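PDB 1H21: split-soret cytochrome C from Desulfovibrio desulfuricans, which carries electrons as a dimeric di-heme cytochrome c with an additional iron-sulfur centre, and may take part in sulfate reduction. Local coordinates for residues 102-107 with 187-192; 109-114 with 183-188. All coordinates share one frame; numbering follows the deposited sequence.

Interaction 1: 102-107 with 187-192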
# COMPACT_ATOMS: atom_id res chain seq x y z
N ARG A 102 1.58 -2.72 -16.32
CA ARG A 102 0.61 -1.66 -16.02
C ARG A 102 -0.71 -1.72 -16.80
O ARG A 102 -1.75 -1.98 -16.20
CB ARG A 102 1.34 -0.34 -16.28
CG ARG A 102 0.69 0.91 -15.90
CD ARG A 102 1.77 1.98 -15.72
NE ARG A 102 2.19 2.69 -16.93
CZ ARG A 102 3.44 2.68 -17.43
NH1 ARG A 102 4.38 1.97 -16.83
NH2 ARG A 102 3.77 3.43 -18.48
N LYS A 103 -0.68 -1.52 -18.12
CA LYS A 103 -1.92 -1.54 -18.92
C LYS A 103 -2.80 -2.77 -18.68
O LYS A 103 -4.03 -2.66 -18.56
CB LYS A 103 -1.61 -1.44 -20.42
CG LYS A 103 -1.31 -0.03 -20.93
N GLU A 104 -2.17 -3.94 -18.63
CA GLU A 104 -2.89 -5.18 -18.43
C GLU A 104 -3.33 -5.46 -17.01
O GLU A 104 -4.36 -6.10 -16.80
CB GLU A 104 -2.06 -6.37 -18.92
CG GLU A 104 -2.00 -6.56 -20.44
CD GLU A 104 -1.28 -7.84 -20.82
OE1 GLU A 104 -0.04 -7.81 -20.98
OE2 GLU A 104 -1.95 -8.89 -20.95
N VAL A 105 -2.54 -5.03 -16.03
CA VAL A 105 -2.88 -5.26 -14.63
C VAL A 105 -4.03 -4.39 -14.12
O VAL A 105 -4.83 -4.82 -13.28
CB VAL A 105 -1.63 -5.13 -13.73
CG1 VAL A 105 -2.00 -5.35 -12.26
CG2 VAL A 105 -0.59 -6.17 -14.15
N HIS A 106 -4.18 -3.20 -14.70
CA HIS A 106 -5.24 -2.28 -14.29
C HIS A 106 -6.63 -2.91 -14.12
O HIS A 106 -7.18 -2.87 -13.03
CB HIS A 106 -5.31 -1.07 -15.23
CG HIS A 106 -6.13 0.07 -14.69
ND1 HIS A 106 -6.17 0.38 -13.34
CD2 HIS A 106 -6.91 0.99 -15.30
CE1 HIS A 106 -6.94 1.43 -13.15
NE2 HIS A 106 -7.40 1.82 -14.33
N PRO A 107 -7.21 -3.51 -15.19
CA PRO A 107 -8.54 -4.09 -14.99
C PRO A 107 -8.57 -5.23 -13.98
O PRO A 107 -9.59 -5.44 -13.33
CB PRO A 107 -8.95 -4.52 -16.40
CG PRO A 107 -7.63 -4.87 -17.05
CD PRO A 107 -6.77 -3.70 -16.59
N ASN A 187 -6.43 -16.82 -12.95
CA ASN A 187 -6.89 -17.89 -13.83
C ASN A 187 -7.59 -17.29 -15.04
O ASN A 187 -7.22 -17.56 -16.19
CB ASN A 187 -7.85 -18.82 -13.11
CG ASN A 187 -7.14 -19.74 -12.14
OD1 ASN A 187 -5.92 -19.93 -12.20
ND2 ASN A 187 -7.92 -20.35 -11.24
N THR A 188 -8.57 -16.43 -14.78
CA THR A 188 -9.30 -15.81 -15.87
C THR A 188 -8.38 -15.02 -16.80
O THR A 188 -8.58 -15.02 -18.01
CB THR A 188 -10.47 -14.97 -15.30
OG1 THR A 188 -11.27 -15.82 -14.46
CG2 THR A 188 -11.37 -14.40 -16.41
N LYS A 189 -7.35 -14.38 -16.25
CA LYS A 189 -6.41 -13.60 -17.08
C LYS A 189 -5.62 -14.53 -18.02
O LYS A 189 -5.45 -14.26 -19.22
CB LYS A 189 -5.43 -12.81 -16.18
CG LYS A 189 -4.29 -12.10 -16.92
CD LYS A 189 -4.83 -11.12 -17.95
CE LYS A 189 -3.71 -10.33 -18.58
NZ LYS A 189 -4.19 -9.34 -19.58
N ILE A 190 -5.14 -15.63 -17.46
CA ILE A 190 -4.39 -16.60 -18.24
C ILE A 190 -5.27 -17.09 -19.40
O ILE A 190 -4.76 -17.25 -20.52
CB ILE A 190 -3.94 -17.80 -17.37
CG1 ILE A 190 -2.95 -17.36 -16.28
CG2 ILE A 190 -3.28 -18.84 -18.25
CD1 ILE A 190 -2.36 -18.50 -15.42
N ASP A 191 -6.56 -17.31 -19.13
CA ASP A 191 -7.52 -17.78 -20.16
C ASP A 191 -7.88 -16.75 -21.21
O ASP A 191 -7.74 -17.00 -22.41
CB ASP A 191 -8.82 -18.28 -19.53
CG ASP A 191 -8.65 -19.60 -18.79
OD1 ASP A 191 -7.70 -20.37 -19.10
OD2 ASP A 191 -9.48 -19.88 -17.88
N GLN A 192 -8.33 -15.59 -20.77
CA GLN A 192 -8.73 -14.54 -21.70
C GLN A 192 -7.61 -13.68 -22.30
O GLN A 192 -7.90 -12.74 -23.05
CB GLN A 192 -9.79 -13.65 -21.07
CG GLN A 192 -11.04 -14.39 -20.64
CD GLN A 192 -12.02 -13.52 -19.87
OE1 GLN A 192 -11.75 -12.34 -19.54
NE2 GLN A 192 -13.18 -14.10 -19.56
O HOH W 1 -5.85 -7.54 -18.64
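The flat group here is the carboxylate of Glu104, which Lys189 meets through one oxygen: Lys189 NZ comes to Glu104 OE2 at 2.7 Å, on the anti side of that oxygen and 25° out of the carboxylate plane. It is a salt bridge with a hydrogen bond in it. Lys189 CE follows, 3.3 Å from Glu104 OE2. The two side chains lie nearly perpendicular to one another. Lys189 leaves its helix with CG anti to the backbone N (chi1 173°), bends at chi2, and then runs straight out to NZ; the two side chains together bridge the 9.2 Å between the CA atoms of Glu104 and Lys189. Beside the salt bridge, one water accepts from Lys189 NZ at 2.6 Å and donates to Glu104 O at 2.8 Å, which ties the ammonium to the backbone of the same residue it pairs with. Lys189 is buried, and the carbonyl of Gly193 gives NZ a third acceptor, while Trp100 adds a cation-pi contact. Three acceptors and a ring would be expected to stabilise its positive charge. In the fold, the pair bridges the beginning of helix 102-118 and the last turns of helix 165-192; elsewhere on helix 102-118, Arg102 forms a salt bridge with Glu73 of the second subunit and His106 a hydrogen bond with Ser80 of that subunit.

Interaction 2: 109-114 with 183-188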
# COMPACT_ATOMS: atom_id res chain seq x y z
N VAL A 109 -6.73 -5.46 -11.11
CA VAL A 109 -6.77 -4.86 -9.78
C VAL A 109 -8.12 -4.16 -9.58
O VAL A 109 -8.65 -4.13 -8.46
CB VAL A 109 -5.61 -3.85 -9.61
CG1 VAL A 109 -5.75 -3.05 -8.31
CG2 VAL A 109 -4.29 -4.59 -9.65
N ASN A 110 -8.68 -3.62 -10.66
CA ASN A 110 -9.97 -2.94 -10.55
C ASN A 110 -11.03 -3.92 -10.09
O ASN A 110 -11.88 -3.59 -9.26
CB ASN A 110 -10.39 -2.33 -11.89
CG ASN A 110 -9.69 -1.01 -12.18
OD1 ASN A 110 -9.01 -0.45 -11.32
ND2 ASN A 110 -9.85 -0.51 -13.39
N GLU A 111 -10.99 -5.14 -10.63
CA GLU A 111 -11.95 -6.16 -10.26
C GLU A 111 -11.71 -6.61 -8.82
O GLU A 111 -12.65 -6.71 -8.01
CB GLU A 111 -11.89 -7.36 -11.21
CG GLU A 111 -12.45 -8.64 -10.61
CD GLU A 111 -13.17 -9.52 -11.59
OE1 GLU A 111 -13.38 -9.11 -12.75
OE2 GLU A 111 -13.56 -10.64 -11.17
N LEU A 112 -10.46 -6.90 -8.49
CA LEU A 112 -10.11 -7.32 -7.14
C LEU A 112 -10.53 -6.27 -6.11
O LEU A 112 -11.21 -6.61 -5.14
CB LEU A 112 -8.60 -7.58 -7.08
CG LEU A 112 -8.06 -8.04 -5.74
CD1 LEU A 112 -8.79 -9.31 -5.30
CD2 LEU A 112 -6.55 -8.24 -5.87
N PHE A 113 -10.18 -5.01 -6.35
CA PHE A 113 -10.51 -3.90 -5.44
C PHE A 113 -12.01 -3.53 -5.36
O PHE A 113 -12.52 -3.35 -4.26
CB PHE A 113 -9.65 -2.67 -5.76
CG PHE A 113 -8.21 -2.79 -5.33
CD1 PHE A 113 -7.65 -4.03 -5.00
CD2 PHE A 113 -7.40 -1.66 -5.25
CE1 PHE A 113 -6.32 -4.14 -4.62
CE2 PHE A 113 -6.06 -1.77 -4.87
CZ PHE A 113 -5.52 -3.01 -4.55
N ARG A 114 -12.70 -3.42 -6.50
CA ARG A 114 -14.14 -3.09 -6.51
C ARG A 114 -14.93 -4.22 -5.84
O ARG A 114 -15.90 -3.98 -5.12
CB ARG A 114 -14.63 -2.89 -7.94
CG ARG A 114 -14.11 -1.63 -8.57
CD ARG A 114 -14.45 -1.51 -10.03
NE ARG A 114 -13.74 -0.37 -10.63
CZ ARG A 114 -13.58 -0.16 -11.94
NH1 ARG A 114 -14.09 -1.01 -12.84
NH2 ARG A 114 -12.94 0.92 -12.34
N ALA A 183 -6.85 -15.35 -7.04
CA ALA A 183 -6.54 -16.59 -7.74
C ALA A 183 -7.49 -16.71 -8.93
O ALA A 183 -7.03 -16.87 -10.06
CB ALA A 183 -6.68 -17.79 -6.81
N GLU A 184 -8.79 -16.53 -8.70
CA GLU A 184 -9.75 -16.61 -9.80
C GLU A 184 -9.44 -15.62 -10.91
O GLU A 184 -9.55 -15.94 -12.09
CB GLU A 184 -11.15 -16.39 -9.31
CG GLU A 184 -11.63 -17.42 -8.31
CD GLU A 184 -13.12 -17.35 -8.10
OE1 GLU A 184 -13.70 -16.25 -8.26
OE2 GLU A 184 -13.73 -18.40 -7.80
N ILE A 185 -9.06 -14.42 -10.53
CA ILE A 185 -8.73 -13.38 -11.49
C ILE A 185 -7.49 -13.80 -12.30
O ILE A 185 -7.45 -13.62 -13.53
CB ILE A 185 -8.45 -12.04 -10.77
CG1 ILE A 185 -9.72 -11.55 -10.09
CG2 ILE A 185 -7.96 -10.99 -11.76
CD1 ILE A 185 -9.51 -10.39 -9.15
N ILE A 186 -6.49 -14.35 -11.62
CA ILE A 186 -5.28 -14.76 -12.33
C ILE A 186 -5.67 -15.81 -13.38
O ILE A 186 -5.35 -15.67 -14.56
CB ILE A 186 -4.20 -15.32 -11.38
CG1 ILE A 186 -3.51 -14.17 -10.63
CG2 ILE A 186 -3.18 -16.17 -12.16
CD1 ILE A 186 -2.70 -14.61 -9.41
N ASN A 187 -6.43 -16.82 -12.95
CA ASN A 187 -6.89 -17.89 -13.83
C ASN A 187 -7.59 -17.29 -15.04
O ASN A 187 -7.22 -17.56 -16.19
CB ASN A 187 -7.85 -18.82 -13.11
CG ASN A 187 -7.14 -19.74 -12.14
OD1 ASN A 187 -5.92 -19.93 -12.20
ND2 ASN A 187 -7.92 -20.35 -11.24
N THR A 188 -8.57 -16.43 -14.78
CA THR A 188 -9.30 -15.81 -15.87
C THR A 188 -8.38 -15.02 -16.80
O THR A 188 -8.58 -15.02 -18.01
CB THR A 188 -10.47 -14.97 -15.30
OG1 THR A 188 -11.27 -15.82 -14.46
CG2 THR A 188 -11.37 -14.40 -16.41
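Ile185 points from helix 165-192 straight at Glu111 and Leu112. From CB, which is directed toward the other helix, CG1 leaves anti to the carbonyl carbon (chi1 -65°) and passes the side chain of Glu111, with Ile185 CG1 4.0 Å from Glu111 CG and 4.1 Å from Glu111 OE2; the Glu111 chain runs alongside Ile185 the opposite way. At the tip, Ile185 CD1 rests on two side chains at once: it is 3.7 Å from Glu111 CG and 3.6 Å from Leu112 CB. Ile185 CD1 is also 3.7 Å from Leu112 N, so the methyl rests against the backbone as well. The Leu112 side chain stands roughly square to that of Ile185, and Leu112 CD1 comes within 4.1 Å of Ile185 CD1. Glu111 thus lends its aliphatic part to the packing, while its carboxylate is spoken for elsewhere: OE1 accepts from the backbone N of Thr199, and OE2 forms a salt bridge with Lys181. This is buried apolar helix-to-helix packing in the helical interior of a chain without strands, within the range of a putative redox-active protein family; the side chain of Leu112 stands about 10 Å from that of Cys86, an inferred ligand of the iron-sulfur cluster.

How the interactions relate
Both interactions join the same two helices, 102-118 and 165-192, at centres 8 Å apart. Along the chain they are nested: 102-107 and 109-114 follow one another on the earlier helix, and 183-188 then runs into 187-192 on the later one, with Asn187 and Thr188 common to both. Interaction 2 is the inner pairing: its centre lies about 10 Å, and that of interaction 1 about 16 Å, from the centre of the chain. The seam changes from apolar packing within to a charged, water-assisted link near the helix ends. Both segments of the earlier helix also touch the second subunit, so helix 102-118 serves both helix 165-192 and the dimer partner.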